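Local coordinates for bilirubin-inducible fluorescent protein UnaG (Anguilla japonica, PDB 4I3B), which binds unconjugated bilirubin with high affinity inside its beta-barrel and, once loaded and excited, emits green fluorescence, at residues H15-Y20 and D35-T40; F69-E74 and V90-E95; D81-V86 and Y99-D104. One frame throughout, in Å; residues are numbered along the deposited sequence. Where two conformers were deposited one is given.

Interaction 1: residues H15-Y20 and D35-T40; sequences HNFGEY and DATTPT. With BLR (3-[5-[(Z)-(4-ethenyl-3-methyl-5-oxidanylidene-pyrrol-2-ylidene)methyl]-2-[[5-[(Z)-(3-ethenyl-4-methyl-5-oxidanylidene-pyrrol-2-ylidene)methyl]-3-(3-hydroxy-3-oxopropyl)-4-methyl-1H-pyrrol-2-yl]methyl]-4-methyl-1H-pyrrol-3-yl]propanoic acid), chain G.
D35 lays its CB and carboxylate against the backbone of G18, where the two short helices of the fatty-acid-binding-protein fold, 17-23 and 28-36, pack together beside the mouth of the barrel. CG anti to the backbone N (chi1 -168°) sets the carboxylate carbon beside helix 17-23, and OD1 accepts the G18 N-H at 2.9 Å between G18 N and D35 OD1, reached on its anti side and 25° out of the carboxylate plane. One carboxylate oxygen thus serves two amides at the start of the helix, G18 N directly and F17 N through water 1, and the helix's positive end would probably favour the charge. Water 2 gives a hydrogen bond to D35 OD1 and another to E19 OE1, sitting between two like charges whose oxygens are 4.5 Å apart. An alanine at D35 would probably leave the G18 amide without its acceptor and take one partner from each of the two waters. G18 suits this tight spot, since a CB there would come within 3.2 Å of D35 CB. Deeper in, T37 uses OG1 for G34 O and R132, while its CG2 lies 3.6 Å from bilirubin OC. F17, which also makes a cation-pi contact with R132, presents its ring edge to the ligand, with CZ 3.7 Å from bilirubin C2D.

Interaction 2: residues F69-E74 and V90-E95; sequences FKLGEE and VNLVGE
The F69 ring carries V90 on one face: CG2 sits over the centre, 3.7 Å from the centroid and 10° off the normal, a CH-pi contact. V90 CB comes in near F69 CE1, at 3.6 Å, and the two side chains cross at about a right angle. F69 also touches bilirubin and M51, so the ring belongs to the barrel interior. Beyond it the chain leaves strand 64-70 through a type II turn, K70 to E73, with G72 at the third position, where a CB would press on the carbonyl oxygen of L71. G72 N donates to V90 O at 2.8 Å, nearly straight on to the carbonyl, and L71 CA makes a CA-H...O contact with the same oxygen. L71 CD1 touches L92 CD1 at 3.8 Å. Water 3 completes the join, giving hydrogen bonds to K70 O and E73 O and taking one from V90 N. Strands 64-70 and 75-77, outermost in the sheet, flank the gap known in fatty-acid-binding proteins; here the turn reaches strand 86-93. One direct amide bond and a three-way water thus fasten the turn to V90, while V90 packing on F69 keeps the inward side apolar.

Interaction 3: residues D81-V86 and Y99-D104; sequences DRRKGV and YVQKWD. With BLR (3-[5-[(Z)-(4-ethenyl-3-methyl-5-oxidanylidene-pyrrol-2-ylidene)methyl]-2-[[5-[(Z)-(3-ethenyl-4-methyl-5-oxidanylidene-pyrrol-2-ylidene)methyl]-3-(3-hydroxy-3-oxopropyl)-4-methyl-1H-pyrrol-2-yl]methyl]-4-methyl-1H-pyrrol-3-yl]propanoic acid), chain G.
CG of R83 lies anti to the carbonyl carbon and chi2 is extended (169°), which sets CD over W103; the bend at chi3 (-65°) then turns NE. R83 CD makes a CH-pi contact with the indole's five-membered ring, 3.4 Å from that centroid, and R83 CZ is 4.5 Å from the centroid of the six-membered ring, a cation-pi contact. The guanidinium is turned 86° to the indole, so it meets the face on edge, with NH1 3.5 Å from W103 CZ3. Its end then grips Q101: NH1 and NH2 both donate to OE1, each at 2.9 Å, from the same face of the amide and above its plane. Y110 OH also bonds to this oxygen. Along its NE/NH2 edge D81 forms a side-on salt bridge, NE to OD1 at 2.8 Å and NH2 to OD2, and OD1 takes the R83 backbone N-H as well, closing an Asx turn. These bonds pin the guanidinium's rotation. V86 fills in beside it, CG1 against Q101 CB. D81 and Y99 also line the bilirubin pocket. The loop before strand 86-93 is thus tied to strand 96-103, consistent with the portal region of a fatty-acid-binding-protein barrel.

Interactions 2 and 3 sit on strands 86-93 and 96-103, neighbours in the sheet, and meet directly where V90 CG2 packs 3.4 Å from Y99 CD2. Interaction 1 stands apart on the helices, on the opposite side of the chain's centre from interaction 2, their centres 24 Å apart. It comes within about 5 Å of interaction 3 at the nearest atoms, and residues of all three line the bilirubin pocket. None is wholly core: each runs from buried groups to exposed ones. The chemistry nevertheless differs: a hydrated carboxylate at a helix start in interaction 1, a mix of apolar packing and backbone and water-mediated bonds in interaction 2, and a buried arginine with charged, amide and aromatic partners in interaction 3.

Interaction 1: residues H15-Y20 and D35-T40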
loop_
_atom_site.group_PDB
_atom_site.type_symbol
_atom_site.label_atom_id
_atom_site.label_comp_id
_atom_site.label_asym_id
_atom_site.label_seq_id
_atom_site.Cartn_x
_atom_site.Cartn_y
_atom_site.Cartn_z
ATOM N N HIS A 15 -3.749 4.989 11.400
ATOM C CA HIS A 15 -4.471 4.451 12.550
ATOM C C HIS A 15 -4.610 2.950 12.412
ATOM O O HIS A 15 -5.037 2.435 11.367
ATOM C CB HIS A 15 -5.861 5.085 12.682
ATOM C CG HIS A 15 -6.624 4.587 13.865
ATOM N ND1 HIS A 15 -6.201 4.804 15.155
ATOM C CD2 HIS A 15 -7.738 3.818 13.964
ATOM C CE1 HIS A 15 -7.042 4.242 16.000
ATOM N NE2 HIS A 15 -7.987 3.636 15.303
ATOM N N ASN A 16 -4.274 2.270 13.506
ATOM C CA ASN A 16 -4.401 0.844 13.667
ATOM C C ASN A 16 -3.477 0.041 12.737
ATOM O O ASN A 16 -3.714 -1.141 12.481
ATOM C CB ASN A 16 -5.860 0.372 13.498
ATOM C CG ASN A 16 -6.182 -0.853 14.375
ATOM O OD1 ASN A 16 -5.835 -0.916 15.555
ATOM N ND2 ASN A 16 -6.832 -1.836 13.776
ATOM N N PHE A 17 -2.405 0.667 12.262
ATOM C CA PHE A 17 -1.576 0.051 11.233
ATOM C C PHE A 17 -0.752 -1.122 11.782
ATOM O O PHE A 17 -0.690 -2.186 11.166
ATOM C CB PHE A 17 -0.700 1.106 10.557
ATOM C CG PHE A 17 0.096 0.583 9.368
ATOM C CD1 PHE A 17 -0.484 -0.197 8.376
ATOM C CD2 PHE A 17 1.447 0.896 9.256
ATOM C CE1 PHE A 17 0.268 -0.639 7.310
ATOM C CE2 PHE A 17 2.185 0.458 8.172
ATOM C CZ PHE A 17 1.597 -0.329 7.218
ATOM N N GLY A 18 -0.151 -0.952 12.958
ATOM C CA GLY A 18 0.567 -2.061 13.546
ATOM C C GLY A 18 -0.300 -3.268 13.782
ATOM O O GLY A 18 0.156 -4.397 13.610
ATOM N N GLU A 19 -1.538 -3.032 14.206
ATOM C CA GLU A 19 -2.487 -4.132 14.430
ATOM C C GLU A 19 -2.809 -4.855 13.113
ATOM O O GLU A 19 -2.861 -6.092 13.057
ATOM C CB GLU A 19 -3.759 -3.584 15.082
ATOM C CG GLU A 19 -3.538 -3.100 16.512
ATOM C CD GLU A 19 -3.012 -1.651 16.690
ATOM O OE1 GLU A 19 -2.586 -0.962 15.737
ATOM O OE2 GLU A 19 -3.056 -1.169 17.849
ATOM N N TYR A 20 -2.948 -4.097 12.022
ATOM C CA TYR A 20 -3.130 -4.680 10.696
ATOM C C TYR A 20 -1.909 -5.514 10.327
ATOM O O TYR A 20 -2.032 -6.647 9.836
ATOM C CB TYR A 20 -3.384 -3.576 9.656
ATOM C CG TYR A 20 -3.320 -4.130 8.262
ATOM C CD1 TYR A 20 -4.415 -4.755 7.698
ATOM C CD2 TYR A 20 -2.138 -4.082 7.516
ATOM C CE1 TYR A 20 -4.336 -5.296 6.433
ATOM C CE2 TYR A 20 -2.057 -4.629 6.254
ATOM C CZ TYR A 20 -3.140 -5.225 5.713
ATOM O OH TYR A 20 -3.028 -5.771 4.451
ATOM N N ASP A 35 4.348 0.462 12.187
ATOM C CA ASP A 35 3.410 1.433 12.729
ATOM C C ASP A 35 4.028 2.820 12.869
ATOM O O ASP A 35 3.328 3.804 12.681
ATOM C CB ASP A 35 2.841 0.995 14.074
ATOM C CG ASP A 35 1.661 1.840 14.517
ATOM O OD1 ASP A 35 0.560 1.648 13.964
ATOM O OD2 ASP A 35 1.821 2.702 15.400
ATOM N N ALA A 36 5.326 2.882 13.152
ATOM C CA ALA A 36 6.020 4.144 13.385
ATOM C C ALA A 36 6.550 4.792 12.126
ATOM O O ALA A 36 7.042 5.910 12.185
ATOM C CB ALA A 36 7.184 3.920 14.387
ATOM N N THR A 37 6.483 4.113 10.981
ATOM C CA THR A 37 7.071 4.674 9.766
ATOM C C THR A 37 6.363 5.929 9.260
ATOM O O THR A 37 5.180 6.138 9.506
ATOM C CB THR A 37 7.106 3.643 8.604
ATOM O OG1 THR A 37 5.795 3.122 8.344
ATOM C CG2 THR A 37 8.057 2.504 8.944
ATOM N N THR A 38 7.115 6.739 8.524
ATOM C CA THR A 38 6.559 7.881 7.820
ATOM C C THR A 38 6.960 7.758 6.346
ATOM O O THR A 38 7.906 8.389 5.885
ATOM C CB THR A 38 7.040 9.194 8.438
ATOM O OG1 THR A 38 8.466 9.165 8.512
ATOM C CG2 THR A 38 6.462 9.369 9.865
ATOM N N PRO A 39 6.244 6.913 5.593
ATOM C CA PRO A 39 6.616 6.624 4.205
ATOM C C PRO A 39 6.426 7.775 3.216
ATOM O O PRO A 39 5.611 8.673 3.412
ATOM C CB PRO A 39 5.680 5.474 3.851
ATOM C CG PRO A 39 4.474 5.668 4.767
ATOM C CD PRO A 39 5.139 6.059 6.052
ATOM N N THR A 40 7.210 7.714 2.139
ATOM C CA THR A 40 7.064 8.561 0.965
ATOM C C THR A 40 6.819 7.614 -0.205
ATOM O O THR A 40 7.477 6.552 -0.298
ATOM C CB THR A 40 8.338 9.370 0.703
ATOM O OG1 THR A 40 8.673 10.094 1.886
ATOM C CG2 THR A 40 8.134 10.349 -0.423
HETATM C CHA BLR G . 3.580 1.359 1.947
HETATM N NA BLR G . 2.523 1.193 -0.345
HETATM C C1A BLR G . 3.475 0.796 0.541
HETATM C C2A BLR G . 4.200 -0.247 -0.011
HETATM C C3A BLR G . 3.647 -0.489 -1.269
HETATM C C4A BLR G . 2.613 0.421 -1.454
HETATM C CMA BLR G . 4.093 -1.522 -2.260
HETATM C CAA BLR G . 5.358 -0.952 0.623
HETATM C CBA BLR G . 4.998 -2.273 1.177
HETATM C CGA BLR G . 6.148 -2.998 1.778
HETATM O O1A BLR G . 7.152 -2.375 2.231
HETATM O O2A BLR G . 6.078 -4.280 1.773
HETATM C CHB BLR G . 1.788 0.504 -2.671
HETATM N NB BLR G . 0.784 2.727 -2.387
HETATM C C1B BLR G . 0.984 1.527 -3.104
HETATM C C2B BLR G . 0.204 1.574 -4.275
HETATM C C3B BLR G . -0.432 2.685 -4.369
HETATM C C4B BLR G . -0.190 3.589 -3.171
HETATM C CMB BLR G . 0.174 0.437 -5.278
HETATM O OB BLR G . -0.561 4.663 -2.845
HETATM C CAB BLR G . -1.336 3.125 -5.460
HETATM C CBB BLR G . -1.992 4.325 -5.485
HETATM N NC BLR G . 6.258 -0.907 5.895
HETATM C C1C BLR G . 7.532 -1.155 6.718
HETATM C C2C BLR G . 7.274 -2.535 7.217
HETATM C C3C BLR G . 6.151 -3.001 6.791
HETATM C C4C BLR G . 5.469 -2.109 5.983
HETATM C CMC BLR G . 8.298 -3.215 8.063
HETATM O OC BLR G . 8.426 -0.374 6.893
HETATM C CAC BLR G . 5.608 -4.346 7.051
HETATM C CBC BLR G . 5.744 -4.981 8.241
HETATM C CHD BLR G . 4.274 -2.260 5.360
HETATM N ND BLR G . 4.180 -0.268 3.755
HETATM C C1D BLR G . 3.676 -1.358 4.363
HETATM C C2D BLR G . 2.313 -1.552 3.828
HETATM C C3D BLR G . 2.058 -0.555 2.923
HETATM C C4D BLR G . 3.257 0.295 2.815
HETATM C CMD BLR G . 1.418 -2.659 4.278
HETATM C CAD BLR G . 0.788 -0.408 2.129
HETATM C CBD BLR G . -0.107 0.646 2.750
HETATM C CGD BLR G . 0.289 2.008 2.310
HETATM O O1D BLR G . 0.612 2.849 3.168
HETATM O O2D BLR G . 0.266 2.339 1.102
HETATM O O HOH W 1 -1.192 3.372 12.928
HETATM O O HOH W 2 -1.416 1.473 16.010
#

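Interaction 2: residues F69-E74 and V90-E95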
loop_
_atom_site.group_PDB
_atom_site.type_symbol
_atom_site.label_atom_id
_atom_site.label_comp_id
_atom_site.label_asym_id
_atom_site.label_seq_id
_atom_site.Cartn_x
_atom_site.Cartn_y
_atom_site.Cartn_z
ATOM N N PHE A 69 3.154 -3.062 -11.886
ATOM C CA PHE A 69 2.061 -3.925 -12.301
ATOM C C PHE A 69 1.236 -3.337 -13.428
ATOM O O PHE A 69 1.265 -2.127 -13.686
ATOM C CB PHE A 69 1.137 -4.229 -11.108
ATOM C CG PHE A 69 0.614 -2.987 -10.419
ATOM C CD1 PHE A 69 -0.537 -2.350 -10.890
ATOM C CD2 PHE A 69 1.260 -2.465 -9.304
ATOM C CE1 PHE A 69 -1.040 -1.194 -10.250
ATOM C CE2 PHE A 69 0.769 -1.322 -8.678
ATOM C CZ PHE A 69 -0.377 -0.691 -9.157
ATOM N N LYS A 70 0.502 -4.221 -14.083
ATOM C CA LYS A 70 -0.507 -3.862 -15.051
ATOM C C LYS A 70 -1.877 -4.171 -14.437
ATOM O O LYS A 70 -2.079 -5.240 -13.864
ATOM C CB LYS A 70 -0.265 -4.668 -16.332
ATOM C CG LYS A 70 -1.326 -4.487 -17.403
ATOM C CD LYS A 70 -0.872 -5.079 -18.728
ATOM C CE LYS A 70 -2.054 -5.338 -19.645
ATOM N NZ LYS A 70 -2.797 -4.095 -20.011
ATOM N N LEU A 71 -2.829 -3.250 -14.549
ATOM C CA LEU A 71 -4.154 -3.489 -13.989
ATOM C C LEU A 71 -4.697 -4.812 -14.485
ATOM O O LEU A 71 -4.638 -5.114 -15.688
ATOM C CB LEU A 71 -5.129 -2.373 -14.371
ATOM C CG LEU A 71 -4.755 -0.990 -13.839
ATOM C CD1 LEU A 71 -5.725 0.066 -14.342
ATOM C CD2 LEU A 71 -4.734 -1.002 -12.326
ATOM N N GLY A 72 -5.245 -5.596 -13.572
ATOM C CA GLY A 72 -5.870 -6.852 -13.908
ATOM C C GLY A 72 -4.931 -8.033 -14.031
ATOM O O GLY A 72 -5.392 -9.149 -14.216
ATOM N N GLU A 73 -3.627 -7.797 -13.968
ATOM C CA GLU A 73 -2.644 -8.857 -14.160
ATOM C C GLU A 73 -1.990 -9.229 -12.837
ATOM O O GLU A 73 -1.347 -8.404 -12.196
ATOM C CB GLU A 73 -1.571 -8.436 -15.179
ATOM C CG GLU A 73 -0.493 -9.511 -15.457
ATOM C CD GLU A 73 0.669 -9.000 -16.298
ATOM O OE1 GLU A 73 0.838 -9.502 -17.432
ATOM O OE2 GLU A 73 1.432 -8.129 -15.815
ATOM N N GLU A 74 -2.153 -10.474 -12.423
ATOM C CA GLU A 74 -1.546 -10.946 -11.193
ATOM C C GLU A 74 -0.020 -10.901 -11.277
ATOM O O GLU A 74 0.586 -11.174 -12.324
ATOM C CB GLU A 74 -2.040 -12.369 -10.926
ATOM C CG GLU A 74 -1.569 -12.935 -9.608
ATOM C CD GLU A 74 -2.141 -14.329 -9.367
ATOM O OE1 GLU A 74 -3.250 -14.425 -8.792
ATOM O OE2 GLU A 74 -1.496 -15.322 -9.755
ATOM N N VAL A 90 -4.187 -5.719 -8.978
ATOM C CA VAL A 90 -4.742 -4.399 -8.785
ATOM C C VAL A 90 -5.780 -4.119 -9.866
ATOM O O VAL A 90 -5.537 -4.408 -11.028
ATOM C CB VAL A 90 -3.638 -3.329 -8.840
ATOM C CG1 VAL A 90 -4.192 -1.979 -8.349
ATOM C CG2 VAL A 90 -2.426 -3.766 -7.976
ATOM N N ASN A 91 -6.918 -3.555 -9.483
ATOM C CA ASN A 91 -7.968 -3.205 -10.434
ATOM C C ASN A 91 -8.673 -1.946 -9.970
ATOM O O ASN A 91 -8.701 -1.625 -8.781
ATOM C CB ASN A 91 -9.053 -4.271 -10.490
ATOM C CG ASN A 91 -8.577 -5.581 -11.007
ATOM O OD1 ASN A 91 -8.547 -5.814 -12.207
ATOM N ND2 ASN A 91 -8.247 -6.493 -10.092
ATOM N N LEU A 92 -9.305 -1.258 -10.903
ATOM C CA LEU A 92 -10.189 -0.155 -10.572
ATOM C C LEU A 92 -11.623 -0.629 -10.262
ATOM O O LEU A 92 -12.128 -1.554 -10.894
ATOM C CB LEU A 92 -10.232 0.822 -11.749
ATOM C CG LEU A 92 -8.915 1.546 -12.010
ATOM C CD1 LEU A 92 -8.800 2.032 -13.442
ATOM C CD2 LEU A 92 -8.828 2.697 -11.056
ATOM N N VAL A 93 -12.266 0.038 -9.301
ATOM C CA VAL A 93 -13.699 -0.086 -9.031
ATOM C C VAL A 93 -14.178 1.368 -8.961
ATOM O O VAL A 93 -13.900 2.072 -7.981
ATOM C CB VAL A 93 -14.015 -0.759 -7.662
ATOM C CG1 VAL A 93 -15.535 -0.978 -7.490
ATOM C CG2 VAL A 93 -13.309 -2.063 -7.518
ATOM N N GLY A 94 -14.833 1.848 -10.014
ATOM C CA GLY A 94 -15.160 3.255 -10.065
ATOM C C GLY A 94 -13.891 4.079 -10.061
ATOM O O GLY A 94 -12.995 3.794 -10.863
ATOM N N GLU A 95 -13.817 5.054 -9.143
ATOM C CA GLU A 95 -12.647 5.914 -8.920
ATOM C C GLU A 95 -11.623 5.351 -7.922
ATOM O O GLU A 95 -10.624 6.001 -7.621
ATOM C CB GLU A 95 -13.089 7.275 -8.366
ATOM C CG GLU A 95 -14.004 8.060 -9.282
ATOM C CD GLU A 95 -13.253 8.853 -10.327
ATOM O OE1 GLU A 95 -12.231 9.509 -9.981
ATOM O OE2 GLU A 95 -13.695 8.826 -11.499
HETATM O O HOH W 3 -2.280 -6.066 -11.154
#

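Interaction 3: residues D81-V86 and Y99-D104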
loop_
_atom_site.group_PDB
_atom_site.type_symbol
_atom_site.label_atom_id
_atom_site.label_comp_id
_atom_site.label_asym_id
_atom_site.label_seq_id
_atom_site.Cartn_x
_atom_site.Cartn_y
_atom_site.Cartn_z
ATOM N N ASP A 81 6.804 -7.382 5.149
ATOM C CA ASP A 81 6.335 -8.170 6.278
ATOM C C ASP A 81 6.798 -9.619 6.205
ATOM O O ASP A 81 6.561 -10.396 7.129
ATOM C CB ASP A 81 4.815 -8.125 6.342
ATOM C CG ASP A 81 4.203 -8.483 5.027
ATOM O OD1 ASP A 81 4.333 -9.661 4.665
ATOM O OD2 ASP A 81 3.647 -7.599 4.327
ATOM N N ARG A 82 7.446 -9.966 5.095
ATOM C CA ARG A 82 8.118 -11.250 4.878
ATOM C C ARG A 82 7.191 -12.431 4.520
ATOM O O ARG A 82 7.645 -13.569 4.407
ATOM C CB ARG A 82 9.071 -11.569 6.038
ATOM C CG ARG A 82 10.203 -10.507 6.170
ATOM C CD ARG A 82 11.264 -10.810 7.193
ATOM N NE ARG A 82 12.004 -9.595 7.543
ATOM C CZ ARG A 82 12.696 -9.447 8.665
ATOM N NH1 ARG A 82 12.752 -10.430 9.554
ATOM N NH2 ARG A 82 13.327 -8.317 8.912
ATOM N N ARG A 83 5.914 -12.166 4.275
ATOM C CA ARG A 83 5.039 -13.248 3.821
ATOM C C ARG A 83 5.590 -13.910 2.577
ATOM O O ARG A 83 6.125 -13.250 1.687
ATOM C CB ARG A 83 3.646 -12.737 3.495
ATOM C CG ARG A 83 2.716 -12.504 4.689
ATOM C CD ARG A 83 1.490 -11.767 4.231
ATOM N NE ARG A 83 1.841 -10.434 3.753
ATOM C CZ ARG A 83 1.087 -9.651 2.994
ATOM N NH1 ARG A 83 -0.093 -10.080 2.528
ATOM N NH2 ARG A 83 1.546 -8.451 2.644
ATOM N N LYS A 84 5.401 -15.219 2.498
ATOM C CA LYS A 84 5.813 -16.000 1.340
ATOM C C LYS A 84 4.667 -16.353 0.433
ATOM O O LYS A 84 3.544 -16.593 0.873
ATOM C CB LYS A 84 6.473 -17.292 1.791
ATOM C CG LYS A 84 7.690 -17.052 2.582
ATOM C CD LYS A 84 8.465 -15.865 2.045
ATOM C CE LYS A 84 9.683 -15.658 2.883
ATOM N NZ LYS A 84 10.392 -16.943 3.082
ATOM N N GLY A 85 4.966 -16.404 -0.850
ATOM C CA GLY A 85 3.989 -16.835 -1.820
ATOM C C GLY A 85 2.899 -15.836 -2.105
ATOM O O GLY A 85 1.793 -16.218 -2.465
ATOM N N VAL A 86 3.197 -14.556 -1.947
ATOM C CA VAL A 86 2.182 -13.536 -2.160
ATOM C C VAL A 86 1.936 -13.301 -3.642
ATOM O O VAL A 86 2.878 -13.004 -4.404
ATOM C CB VAL A 86 2.583 -12.212 -1.473
ATOM C CG1 VAL A 86 1.537 -11.159 -1.739
ATOM C CG2 VAL A 86 2.750 -12.448 0.018
ATOM N N TYR A 99 -6.441 -3.197 -4.375
ATOM C CA TYR A 99 -5.242 -4.032 -4.421
ATOM C C TYR A 99 -5.481 -5.226 -3.506
ATOM O O TYR A 99 -5.799 -5.047 -2.315
ATOM C CB TYR A 99 -4.083 -3.164 -3.911
ATOM C CG TYR A 99 -2.663 -3.655 -4.093
ATOM C CD1 TYR A 99 -2.192 -4.853 -3.551
ATOM C CD2 TYR A 99 -1.763 -2.865 -4.789
ATOM C CE1 TYR A 99 -0.809 -5.235 -3.692
ATOM C CE2 TYR A 99 -0.443 -3.234 -4.931
ATOM C CZ TYR A 99 0.034 -4.396 -4.391
ATOM O OH TYR A 99 1.366 -4.703 -4.549
ATOM N N VAL A 100 -5.399 -6.431 -4.069
ATOM C CA VAL A 100 -5.657 -7.647 -3.284
ATOM C C VAL A 100 -4.427 -8.529 -3.309
ATOM O O VAL A 100 -3.848 -8.778 -4.373
ATOM C CB VAL A 100 -6.879 -8.436 -3.808
ATOM C CG1 VAL A 100 -7.065 -9.772 -3.028
ATOM C CG2 VAL A 100 -8.120 -7.564 -3.741
ATOM N N GLN A 101 -4.017 -8.981 -2.119
ATOM C CA GLN A 101 -2.946 -9.953 -1.956
ATOM C C GLN A 101 -3.506 -11.276 -1.455
ATOM O O GLN A 101 -4.335 -11.281 -0.528
ATOM C CB GLN A 101 -1.926 -9.437 -0.940
ATOM C CG GLN A 101 -1.138 -8.222 -1.405
ATOM C CD GLN A 101 -0.319 -7.618 -0.294
ATOM O OE1 GLN A 101 -0.682 -7.733 0.876
ATOM N NE2 GLN A 101 0.774 -6.963 -0.644
ATOM N N LYS A 102 -3.026 -12.370 -2.058
ATOM C CA LYS A 102 -3.411 -13.716 -1.661
ATOM C C LYS A 102 -2.173 -14.523 -1.337
ATOM O O LYS A 102 -1.193 -14.486 -2.079
ATOM C CB LYS A 102 -4.131 -14.412 -2.813
ATOM C CG LYS A 102 -5.413 -13.699 -3.220
ATOM C CD LYS A 102 -6.041 -14.324 -4.453
ATOM C CE LYS A 102 -7.035 -13.367 -5.102
ATOM N NZ LYS A 102 -7.407 -13.757 -6.511
ATOM N N TRP A 103 -2.199 -15.259 -0.223
ATOM C CA TRP A 103 -1.043 -16.029 0.200
ATOM C C TRP A 103 -1.528 -17.022 1.219
ATOM O O TRP A 103 -2.397 -16.707 2.026
ATOM C CB TRP A 103 0.053 -15.121 0.811
ATOM C CG TRP A 103 -0.198 -14.738 2.248
ATOM C CD1 TRP A 103 0.413 -15.250 3.348
ATOM C CD2 TRP A 103 -1.151 -13.783 2.734
ATOM N NE1 TRP A 103 -0.103 -14.682 4.497
ATOM C CE2 TRP A 103 -1.078 -13.796 4.143
ATOM C CE3 TRP A 103 -2.074 -12.940 2.121
ATOM C CZ2 TRP A 103 -1.871 -12.981 4.934
ATOM C CZ3 TRP A 103 -2.871 -12.140 2.908
ATOM C CH2 TRP A 103 -2.743 -12.145 4.308
ATOM N N ASP A 104 -1.026 -18.249 1.147
ATOM C CA ASP A 104 -1.350 -19.263 2.150
ATOM C C ASP A 104 -2.862 -19.405 2.394
ATOM O O ASP A 104 -3.298 -19.620 3.520
ATOM C CB ASP A 104 -0.648 -18.922 3.469
ATOM C CG ASP A 104 -0.666 -20.071 4.471
ATOM O OD1 ASP A 104 -0.648 -21.256 4.051
ATOM O OD2 ASP A 104 -0.685 -19.775 5.688
HETATM C CHA BLR G . 3.580 1.359 1.947
HETATM N NA BLR G . 2.523 1.193 -0.345
HETATM C C1A BLR G . 3.475 0.796 0.541
HETATM C C2A BLR G . 4.200 -0.247 -0.011
HETATM C C3A BLR G . 3.647 -0.489 -1.269
HETATM C C4A BLR G . 2.613 0.421 -1.454
HETATM C CMA BLR G . 4.093 -1.522 -2.260
HETATM C CAA BLR G . 5.358 -0.952 0.623
HETATM C CBA BLR G . 4.998 -2.273 1.177
HETATM C CGA BLR G . 6.148 -2.998 1.778
HETATM O O1A BLR G . 7.152 -2.375 2.231
HETATM O O2A BLR G . 6.078 -4.280 1.773
HETATM C CHB BLR G . 1.788 0.504 -2.671
HETATM N NB BLR G . 0.784 2.727 -2.387
HETATM C C1B BLR G . 0.984 1.527 -3.104
HETATM C C2B BLR G . 0.204 1.574 -4.275
HETATM C C3B BLR G . -0.432 2.685 -4.369
HETATM C C4B BLR G . -0.190 3.589 -3.171
HETATM C CMB BLR G . 0.174 0.437 -5.278
HETATM O OB BLR G . -0.561 4.663 -2.845
HETATM C CAB BLR G . -1.336 3.125 -5.460
HETATM C CBB BLR G . -1.992 4.325 -5.485
HETATM N NC BLR G . 6.258 -0.907 5.895
HETATM C C1C BLR G . 7.532 -1.155 6.718
HETATM C C2C BLR G . 7.274 -2.535 7.217
HETATM C C3C BLR G . 6.151 -3.001 6.791
HETATM C C4C BLR G . 5.469 -2.109 5.983
HETATM C CMC BLR G . 8.298 -3.215 8.063
HETATM O OC BLR G . 8.426 -0.374 6.893
HETATM C CAC BLR G . 5.608 -4.346 7.051
HETATM C CBC BLR G . 5.744 -4.981 8.241
HETATM C CHD BLR G . 4.274 -2.260 5.360
HETATM N ND BLR G . 4.180 -0.268 3.755
HETATM C C1D BLR G . 3.676 -1.358 4.363
HETATM C C2D BLR G . 2.313 -1.552 3.828
HETATM C C3D BLR G . 2.058 -0.555 2.923
HETATM C C4D BLR G . 3.257 0.295 2.815
HETATM C CMD BLR G . 1.418 -2.659 4.278
HETATM C CAD BLR G . 0.788 -0.408 2.129
HETATM C CBD BLR G . -0.107 0.646 2.750
HETATM C CGD BLR G . 0.289 2.008 2.310
HETATM O O1D BLR G . 0.612 2.849 3.168
HETATM O O2D BLR G . 0.266 2.339 1.102
HETATM O O HOH W 4 0.751 -19.096 -0.923
#